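PDB 2FH5: signal recognition particle receptor subunit beta from Mus musculus, which binds GTP as part of the signal recognition particle receptor, which helps target nascent secretory proteins to the endoplasmic reticulum membrane. Local coordinates for residues F91-Q104 with Q139-R151. Numbering follows the deposited sequence.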
ATOM      1  N   PHE B  91       0.679   4.076 -16.658  1.00 42.54           N
ATOM      2  CA  PHE B  91       1.790   4.949 -16.950  1.00 46.47           C
ATOM      3  C   PHE B  91       1.486   6.097 -17.922  1.00 51.67           C
ATOM      4  O   PHE B  91       1.819   7.252 -17.635  1.00 54.48           O
ATOM      5  CB  PHE B  91       2.970   4.126 -17.447  1.00 45.85           C
ATOM      6  CG  PHE B  91       4.212   4.923 -17.604  1.00 49.22           C
ATOM      7  CD1 PHE B  91       4.856   5.447 -16.492  1.00 49.17           C
ATOM      8  CD2 PHE B  91       4.694   5.237 -18.869  1.00 52.46           C
ATOM      9  CE1 PHE B  91       5.956   6.280 -16.634  1.00 48.57           C
ATOM     10  CE2 PHE B  91       5.800   6.072 -19.021  1.00 52.21           C
ATOM     11  CZ  PHE B  91       6.429   6.595 -17.901  1.00 50.47           C
ATOM     12  N   GLN B  92       0.846   5.797 -19.051  1.00 55.02           N
ATOM     13  CA  GLN B  92       0.532   6.827 -20.042  1.00 60.92           C
ATOM     14  C   GLN B  92      -0.171   8.067 -19.481  1.00 59.39           C
ATOM     15  O   GLN B  92       0.162   9.194 -19.861  1.00 59.41           O
ATOM     16  CB  GLN B  92      -0.312   6.246 -21.181  1.00 66.65           C
ATOM     17  CG  GLN B  92       0.355   5.083 -21.896  1.00 83.37           C
ATOM     18  CD  GLN B  92       1.517   5.504 -22.804  1.00 90.49           C
ATOM     19  OE1 GLN B  92       2.385   6.302 -22.414  1.00 91.05           O
ATOM     20  NE2 GLN B  92       1.544   4.946 -24.021  1.00 91.79           N
ATOM     21  N   ARG B  93      -1.142   7.884 -18.595  1.00 54.66           N
ATOM     22  CA  ARG B  93      -1.821   9.054 -18.062  1.00 54.99           C
ATOM     23  C   ARG B  93      -1.106   9.668 -16.868  1.00 52.56           C
ATOM     24  O   ARG B  93      -1.201  10.868 -16.624  1.00 52.46           O
ATOM     25  CB  ARG B  93      -3.280   8.729 -17.711  1.00 58.27           C
ATOM     26  CG  ARG B  93      -3.514   7.421 -16.973  1.00 69.43           C
ATOM     27  CD  ARG B  93      -4.947   7.348 -16.418  1.00 76.47           C
ATOM     28  NE  ARG B  93      -5.053   7.888 -15.057  1.00 82.40           N
ATOM     29  CZ  ARG B  93      -5.086   7.134 -13.960  1.00 84.60           C
ATOM     30  NH1 ARG B  93      -5.030   5.811 -14.070  1.00 83.75           N
ATOM     31  NH2 ARG B  93      -5.157   7.695 -12.755  1.00 84.46           N
ATOM     32  N   GLU B  94      -0.331   8.858 -16.158  1.00 53.73           N
ATOM     33  CA  GLU B  94       0.358   9.330 -14.961  1.00 48.86           C
ATOM     34  C   GLU B  94       1.799   9.796 -15.110  1.00 48.66           C
ATOM     35  O   GLU B  94       2.383  10.276 -14.137  1.00 50.01           O
ATOM     36  CB  GLU B  94       0.288   8.230 -13.896  1.00 47.93           C
ATOM     37  CG  GLU B  94      -1.136   7.908 -13.428  1.00 42.79           C
ATOM     38  CD  GLU B  94      -1.196   6.621 -12.639  1.00 51.12           C
ATOM     39  OE1 GLU B  94      -0.131   5.997 -12.421  1.00 53.82           O
ATOM     40  OE2 GLU B  94      -2.304   6.222 -12.240  1.00 52.11           O
ATOM     41  N   VAL B  95       2.358   9.683 -16.317  1.00 48.13           N
ATOM     42  CA  VAL B  95       3.765  10.048 -16.574  1.00 51.45           C
ATOM     43  C   VAL B  95       4.320  11.245 -15.842  1.00 50.08           C
ATOM     44  O   VAL B  95       5.385  11.171 -15.236  1.00 50.31           O
ATOM     45  CB  VAL B  95       4.078  10.345 -18.063  1.00 53.74           C
ATOM     46  CG1 VAL B  95       5.526  10.008 -18.322  1.00 48.95           C
ATOM     47  CG2 VAL B  95       3.149   9.589 -18.989  1.00 56.63           C
ATOM     48  N   LYS B  96       3.615  12.360 -15.937  1.00 49.78           N
ATOM     49  CA  LYS B  96       4.072  13.579 -15.303  1.00 52.25           C
ATOM     50  C   LYS B  96       4.130  13.481 -13.789  1.00 50.64           C
ATOM     51  O   LYS B  96       5.097  13.960 -13.187  1.00 50.84           O
ATOM     52  CB  LYS B  96       3.209  14.761 -15.766  1.00 55.52           C
ATOM     53  CG  LYS B  96       3.383  15.006 -17.261  1.00 59.71           C
ATOM     54  CD  LYS B  96       2.935  16.387 -17.715  1.00 65.75           C
ATOM     55  CE  LYS B  96       3.683  16.823 -18.992  1.00 69.17           C
ATOM     56  NZ  LYS B  96       3.686  15.778 -20.076  1.00 64.75           N
ATOM     57  N   ASP B  97       3.131  12.843 -13.171  1.00 48.31           N
ATOM     58  CA  ASP B  97       3.138  12.702 -11.714  1.00 46.60           C
ATOM     59  C   ASP B  97       4.285  11.790 -11.281  1.00 45.95           C
ATOM     60  O   ASP B  97       4.940  12.039 -10.267  1.00 43.82           O
ATOM     61  CB  ASP B  97       1.805  12.148 -11.206  1.00 55.68           C
ATOM     62  CG  ASP B  97       0.680  13.179 -11.263  1.00 63.63           C
ATOM     63  OD1 ASP B  97       0.889  14.319 -10.792  1.00 66.43           O
ATOM     64  OD2 ASP B  97      -0.418  12.848 -11.770  1.00 66.84           O
ATOM     65  N   VAL B  98       4.525  10.741 -12.063  1.00 43.05           N
ATOM     66  CA  VAL B  98       5.603   9.802 -11.793  1.00 42.33           C
ATOM     67  C   VAL B  98       6.945  10.514 -11.885  1.00 45.32           C
ATOM     68  O   VAL B  98       7.718  10.504 -10.923  1.00 48.55           O
ATOM     69  CB  VAL B  98       5.611   8.636 -12.816  1.00 44.77           C
ATOM     70  CG1 VAL B  98       6.842   7.778 -12.605  1.00 38.80           C
ATOM     71  CG2 VAL B  98       4.338   7.805 -12.685  1.00 36.99           C
ATOM     72  N   ALA B  99       7.224  11.130 -13.038  1.00 46.34           N
ATOM     73  CA  ALA B  99       8.498  11.854 -13.253  1.00 48.11           C
ATOM     74  C   ALA B  99       8.783  12.889 -12.161  1.00 45.03           C
ATOM     75  O   ALA B  99       9.899  12.997 -11.662  1.00 44.01           O
ATOM     76  CB  ALA B  99       8.498  12.544 -14.630  1.00 46.54           C
ATOM     77  N   GLU B 100       7.759  13.639 -11.788  1.00 44.15           N
ATOM     78  CA  GLU B 100       7.897  14.658 -10.759  1.00 50.09           C
ATOM     79  C   GLU B 100       8.292  14.097  -9.397  1.00 48.01           C
ATOM     80  O   GLU B 100       9.076  14.721  -8.664  1.00 45.35           O
ATOM     81  CB  GLU B 100       6.588  15.435 -10.637  1.00 56.36           C
ATOM     82  CG  GLU B 100       6.523  16.390  -9.483  1.00 73.04           C
ATOM     83  CD  GLU B 100       5.260  17.235  -9.546  1.00 87.09           C
ATOM     84  OE1 GLU B 100       5.186  18.075 -10.478  1.00 93.02           O
ATOM     85  OE2 GLU B 100       4.345  17.053  -8.694  1.00 87.01           O
ATOM     86  N   PHE B 101       7.747  12.929  -9.050  1.00 41.96           N
ATOM     87  CA  PHE B 101       8.070  12.329  -7.768  1.00 39.19           C
ATOM     88  C   PHE B 101       9.453  11.693  -7.879  1.00 37.94           C
ATOM     89  O   PHE B 101      10.270  11.834  -6.982  1.00 36.86           O
ATOM     90  CB  PHE B 101       6.997  11.297  -7.387  1.00 42.98           C
ATOM     91  CG  PHE B 101       7.239  10.591  -6.064  1.00 44.92           C
ATOM     92  CD1 PHE B 101       8.039  11.158  -5.070  1.00 47.64           C
ATOM     93  CD2 PHE B 101       6.674   9.340  -5.825  1.00 45.55           C
ATOM     94  CE1 PHE B 101       8.288  10.482  -3.859  1.00 46.64           C
ATOM     95  CE2 PHE B 101       6.912   8.657  -4.623  1.00 48.64           C
ATOM     96  CZ  PHE B 101       7.729   9.232  -3.637  1.00 40.68           C
ATOM     97  N   LEU B 102       9.718  11.004  -8.982  1.00 36.45           N
ATOM     98  CA  LEU B 102      11.020  10.377  -9.182  1.00 42.77           C
ATOM     99  C   LEU B 102      12.139  11.432  -9.118  1.00 45.91           C
ATOM    100  O   LEU B 102      13.193  11.202  -8.516  1.00 48.83           O
ATOM    101  CB  LEU B 102      11.035   9.628 -10.516  1.00 41.06           C
ATOM    102  CG  LEU B 102      12.343   8.941 -10.890  1.00 42.58           C
ATOM    103  CD1 LEU B 102      12.762   7.944  -9.811  1.00 37.15           C
ATOM    104  CD2 LEU B 102      12.165   8.279 -12.259  1.00 34.54           C
ATOM    105  N   TYR B 103      11.889  12.598  -9.710  1.00 48.62           N
ATOM    106  CA  TYR B 103      12.833  13.724  -9.689  1.00 50.55           C
ATOM    107  C   TYR B 103      13.304  13.999  -8.262  1.00 48.33           C
ATOM    108  O   TYR B 103      14.501  14.053  -7.988  1.00 49.72           O
ATOM    109  CB  TYR B 103      12.148  14.979 -10.241  1.00 55.93           C
ATOM    110  CG  TYR B 103      13.066  16.172 -10.390  1.00 62.41           C
ATOM    111  CD1 TYR B 103      13.893  16.307 -11.504  1.00 65.09           C
ATOM    112  CD2 TYR B 103      13.111  17.164  -9.419  1.00 66.55           C
ATOM    113  CE1 TYR B 103      14.736  17.404 -11.646  1.00 66.91           C
ATOM    114  CE2 TYR B 103      13.954  18.260  -9.554  1.00 70.25           C
ATOM    115  CZ  TYR B 103      14.759  18.374 -10.669  1.00 67.59           C
ATOM    116  OH  TYR B 103      15.567  19.480 -10.816  1.00 70.60           O
ATOM    117  N   GLN B 104      12.354  14.202  -7.352  1.00 50.63           N
ATOM    118  CA  GLN B 104      12.693  14.430  -5.950  1.00 51.19           C
ATOM    119  C   GLN B 104      13.412  13.224  -5.348  1.00 50.21           C
ATOM    120  O   GLN B 104      14.260  13.384  -4.470  1.00 49.98           O
ATOM    121  CB  GLN B 104      11.443  14.722  -5.122  1.00 56.54           C
ATOM    122  CG  GLN B 104      11.281  16.185  -4.744  1.00 72.62           C
ATOM    123  CD  GLN B 104       9.927  16.756  -5.185  1.00 84.40           C
ATOM    124  OE1 GLN B 104       9.502  17.827  -4.724  1.00 87.75           O
ATOM    125  NE2 GLN B 104       9.247  16.041  -6.088  1.00 84.43           N
ATOM    126  N   GLN B 139      10.392   7.309 -21.836  1.00 49.79           N
ATOM    127  CA  GLN B 139       9.508   8.434 -21.539  1.00 46.71           C
ATOM    128  C   GLN B 139       9.894   9.175 -20.251  1.00 45.22           C
ATOM    129  O   GLN B 139       9.725  10.391 -20.148  1.00 43.25           O
ATOM    130  CB  GLN B 139       8.064   7.958 -21.481  1.00 52.96           C
ATOM    131  CG  GLN B 139       7.566   7.448 -22.822  1.00 64.84           C
ATOM    132  CD  GLN B 139       7.713   8.496 -23.927  1.00 74.42           C
ATOM    133  OE1 GLN B 139       7.062   9.555 -23.889  1.00 71.06           O
ATOM    134  NE2 GLN B 139       8.582   8.213 -24.916  1.00 73.42           N
ATOM    135  N   LEU B 140      10.426   8.467 -19.266  1.00 40.59           N
ATOM    136  CA  LEU B 140      10.839   9.160 -18.051  1.00 45.57           C
ATOM    137  C   LEU B 140      12.070  10.038 -18.290  1.00 49.22           C
ATOM    138  O   LEU B 140      12.181  11.118 -17.702  1.00 50.05           O
ATOM    139  CB  LEU B 140      11.143   8.175 -16.935  1.00 43.31           C
ATOM    140  CG  LEU B 140       9.897   7.673 -16.237  1.00 43.60           C
ATOM    141  CD1 LEU B 140      10.291   6.484 -15.395  1.00 42.77           C
ATOM    142  CD2 LEU B 140       9.276   8.821 -15.417  1.00 38.49           C
ATOM    143  N   GLU B 141      12.999   9.579 -19.133  1.00 47.27           N
ATOM    144  CA  GLU B 141      14.190  10.385 -19.425  1.00 50.87           C
ATOM    145  C   GLU B 141      13.750  11.659 -20.146  1.00 47.03           C
ATOM    146  O   GLU B 141      14.134  12.767 -19.772  1.00 41.74           O
ATOM    147  CB  GLU B 141      15.190   9.595 -20.282  1.00 47.63           C
ATOM    148  CG  GLU B 141      15.718   8.377 -19.547  1.00 54.72           C
ATOM    149  CD  GLU B 141      16.833   7.642 -20.269  1.00 55.00           C
ATOM    150  OE1 GLU B 141      16.775   7.524 -21.512  1.00 56.83           O
ATOM    151  OE2 GLU B 141      17.758   7.158 -19.580  1.00 54.01           O
ATOM    152  N   LYS B 142      12.916  11.493 -21.165  1.00 48.56           N
ATOM    153  CA  LYS B 142      12.421  12.633 -21.915  1.00 50.65           C
ATOM    154  C   LYS B 142      11.730  13.629 -20.973  1.00 50.88           C
ATOM    155  O   LYS B 142      11.892  14.835 -21.100  1.00 56.22           O
ATOM    156  CB  LYS B 142      11.467  12.138 -23.003  1.00 54.29           C
ATOM    157  CG  LYS B 142      10.592  13.220 -23.634  1.00 64.73           C
ATOM    158  CD  LYS B 142       9.655  12.643 -24.705  1.00 67.75           C
ATOM    159  CE  LYS B 142       8.749  13.734 -25.296  1.00 74.31           C
ATOM    160  NZ  LYS B 142       7.813  13.218 -26.345  1.00 73.09           N
ATOM    161  N   GLU B 143      10.979  13.117 -20.007  1.00 52.71           N
ATOM    162  CA  GLU B 143      10.253  13.956 -19.062  1.00 49.50           C
ATOM    163  C   GLU B 143      11.139  14.613 -17.988  1.00 47.91           C
ATOM    164  O   GLU B 143      10.933  15.759 -17.618  1.00 43.47           O
ATOM    165  CB  GLU B 143       9.167  13.116 -18.397  1.00 56.55           C
ATOM    166  CG  GLU B 143       8.142  13.922 -17.644  1.00 61.94           C
ATOM    167  CD  GLU B 143       7.220  14.678 -18.578  1.00 67.12           C
ATOM    168  OE1 GLU B 143       6.705  14.050 -19.545  1.00 64.86           O
ATOM    169  OE2 GLU B 143       7.013  15.890 -18.334  1.00 67.51           O
ATOM    170  N   LEU B 144      12.116  13.889 -17.459  1.00 47.59           N
ATOM    171  CA  LEU B 144      12.988  14.488 -16.454  1.00 46.16           C
ATOM    172  C   LEU B 144      13.826  15.556 -17.168  1.00 49.47           C
ATOM    173  O   LEU B 144      14.232  16.563 -16.582  1.00 47.88           O
ATOM    174  CB  LEU B 144      13.880  13.412 -15.845  1.00 45.97           C
ATOM    175  CG  LEU B 144      13.139  12.340 -15.028  1.00 44.66           C
ATOM    176  CD1 LEU B 144      14.031  11.149 -14.793  1.00 45.81           C
ATOM    177  CD2 LEU B 144      12.695  12.937 -13.720  1.00 44.19           C
ATOM    178  N   ASN B 145      14.054  15.337 -18.458  1.00 48.88           N
ATOM    179  CA  ASN B 145      14.821  16.276 -19.245  1.00 47.27           C
ATOM    180  C   ASN B 145      14.159  17.626 -19.301  1.00 44.16           C
ATOM    181  O   ASN B 145      14.838  18.637 -19.345  1.00 45.56           O
ATOM    182  CB  ASN B 145      15.037  15.776 -20.669  1.00 47.01           C
ATOM    183  CG  ASN B 145      15.910  16.715 -21.460  1.00 49.33           C
ATOM    184  OD1 ASN B 145      17.056  16.997 -21.077  1.00 46.42           O
ATOM    185  ND2 ASN B 145      15.376  17.225 -22.555  1.00 52.52           N
ATOM    186  N   THR B 146      12.834  17.662 -19.318  1.00 47.48           N
ATOM    187  CA  THR B 146      12.150  18.957 -19.339  1.00 48.16           C
ATOM    188  C   THR B 146      12.036  19.502 -17.930  1.00 45.82           C
ATOM    189  O   THR B 146      12.173  20.697 -17.717  1.00 46.58           O
ATOM    190  CB  THR B 146      10.734  18.873 -19.935  1.00 50.17           C
ATOM    191  OG1 THR B 146      10.820  18.502 -21.312  1.00 56.93           O
ATOM    192  CG2 THR B 146      10.041  20.218 -19.850  1.00 53.62           C
ATOM    193  N   LEU B 147      11.803  18.618 -16.967  1.00 46.14           N
ATOM    194  CA  LEU B 147      11.662  19.033 -15.574  1.00 50.82           C
ATOM    195  C   LEU B 147      12.873  19.745 -14.979  1.00 52.38           C
ATOM    196  O   LEU B 147      12.700  20.672 -14.202  1.00 54.42           O
ATOM    197  CB  LEU B 147      11.317  17.839 -14.673  1.00 52.00           C
ATOM    198  CG  LEU B 147       9.854  17.480 -14.452  1.00 50.87           C
ATOM    199  CD1 LEU B 147       9.804  16.233 -13.614  1.00 44.93           C
ATOM    200  CD2 LEU B 147       9.114  18.636 -13.751  1.00 45.35           C
ATOM    201  N   ARG B 148      14.088  19.320 -15.312  1.00 51.63           N
ATOM    202  CA  ARG B 148      15.249  19.993 -14.747  1.00 53.32           C
ATOM    203  C   ARG B 148      15.373  21.430 -15.238  1.00 53.87           C
ATOM    204  O   ARG B 148      16.142  22.217 -14.686  1.00 59.42           O
ATOM    205  CB  ARG B 148      16.525  19.206 -15.038  1.00 50.96           C
ATOM    206  CG  ARG B 148      16.700  18.887 -16.453  1.00 52.21           C
ATOM    207  CD  ARG B 148      17.963  18.078 -16.704  1.00 52.56           C
ATOM    208  NE  ARG B 148      18.178  17.990 -18.149  1.00 53.82           N
ATOM    209  CZ  ARG B 148      19.329  17.667 -18.716  1.00 52.88           C
ATOM    210  NH1 ARG B 148      20.376  17.397 -17.959  1.00 48.67           N
ATOM    211  NH2 ARG B 148      19.422  17.623 -20.040  1.00 51.71           N
ATOM    212  N   VAL B 149      14.615  21.784 -16.269  1.00 55.91           N
ATOM    213  CA  VAL B 149      14.624  23.153 -16.777  1.00 55.73           C
ATOM    214  C   VAL B 149      13.418  23.914 -16.205  1.00 57.74           C
ATOM    215  O   VAL B 149      13.566  25.004 -15.662  1.00 56.33           O
ATOM    216  CB  VAL B 149      14.555  23.197 -18.321  1.00 56.74           C
ATOM    217  CG1 VAL B 149      14.552  24.645 -18.811  1.00 57.47           C
ATOM    218  CG2 VAL B 149      15.708  22.438 -18.904  1.00 53.84           C
ATOM    219  N   THR B 150      12.228  23.328 -16.308  1.00 59.63           N
ATOM    220  CA  THR B 150      11.014  23.980 -15.805  1.00 64.25           C
ATOM    221  C   THR B 150      10.868  23.976 -14.274  1.00 71.78           C
ATOM    222  O   THR B 150      10.232  24.864 -13.713  1.00 73.64           O
ATOM    223  CB  THR B 150       9.737  23.331 -16.388  1.00 56.88           C
ATOM    224  OG1 THR B 150       9.538  22.042 -15.789  1.00 53.19           O
ATOM    225  CG2 THR B 150       9.849  23.174 -17.909  1.00 50.68           C
ATOM    226  N   ARG B 151      11.450  22.981 -13.610  1.00 79.56           N
ATOM    227  CA  ARG B 151      11.373  22.838 -12.152  1.00 88.10           C
ATOM    228  C   ARG B 151      11.572  24.120 -11.345  1.00 92.44           C
ATOM    229  O   ARG B 151      12.693  24.624 -11.233  1.00 94.09           O
ATOM    230  CB  ARG B 151      12.398  21.815 -11.690  1.00 92.47           C
ATOM    231  CG  ARG B 151      12.415  21.563 -10.201  1.00 99.97           C
ATOM    232  CD  ARG B 151      11.282  20.649  -9.752  1.00101.79           C
ATOM    233  NE  ARG B 151      11.598  20.093  -8.438  1.00106.84           N
ATOM    234  CZ  ARG B 151      10.860  19.196  -7.791  1.00108.61           C
ATOM    235  NH1 ARG B 151       9.737  18.737  -8.330  1.00108.03           N
ATOM    236  NH2 ARG B 151      11.260  18.750  -6.606  1.00107.19           N
TER
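Ala99 is a knob in a hole formed by Leu140, Glu143, Leu144 and Leu147, and its small methyl suits a place where the axes of helix segments 91-104 and 139-150 approach to 9.5 Å, crossing at -65°. Its CB lies 3.3 Å from Glu143 CG. Leu140 is the reciprocal knob, set among Phe91, Val98, Ala99 and Leu102: its branched end sends CD2 to Val98 CG1 (3.9 Å) and CD1 to Leu102 CD2, while CG meets the Phe91 ring at its edge. With CG anti to the backbone N (chi1 -173°), that ring reaches across to Gln139 CB as well. Buried Tyr103 continues this packed part, broad enough to touch Leu144 and Leu147 through CB and Arg148 through its ring.

The solvent side is looser. Lys96 lies across Glu143, their charges joined by a long salt bridge, NZ to OE1 3.5 Å; a lysine suits this exposed place, its chain reaching the carboxylate that Glu143 turns outward. At the far end Arg151, poorly ordered, bends at chi2 and lays one guanidinium face over Tyr103 CD2, the two planes 58° apart. At Tyr103 an alanine would probably open a gap beside Arg148 and leave the Arg151 guanidinium without its aromatic neighbour.

Within this P-loop GTPase fold, helices 91-110 and 133-150 lie next to each other on one face of the central sheet; Phe91 touches Val86, and Val98 and Leu102 touch Phe84 of strand 79-87, while Phe101 meets Phe69 of helix 65-75.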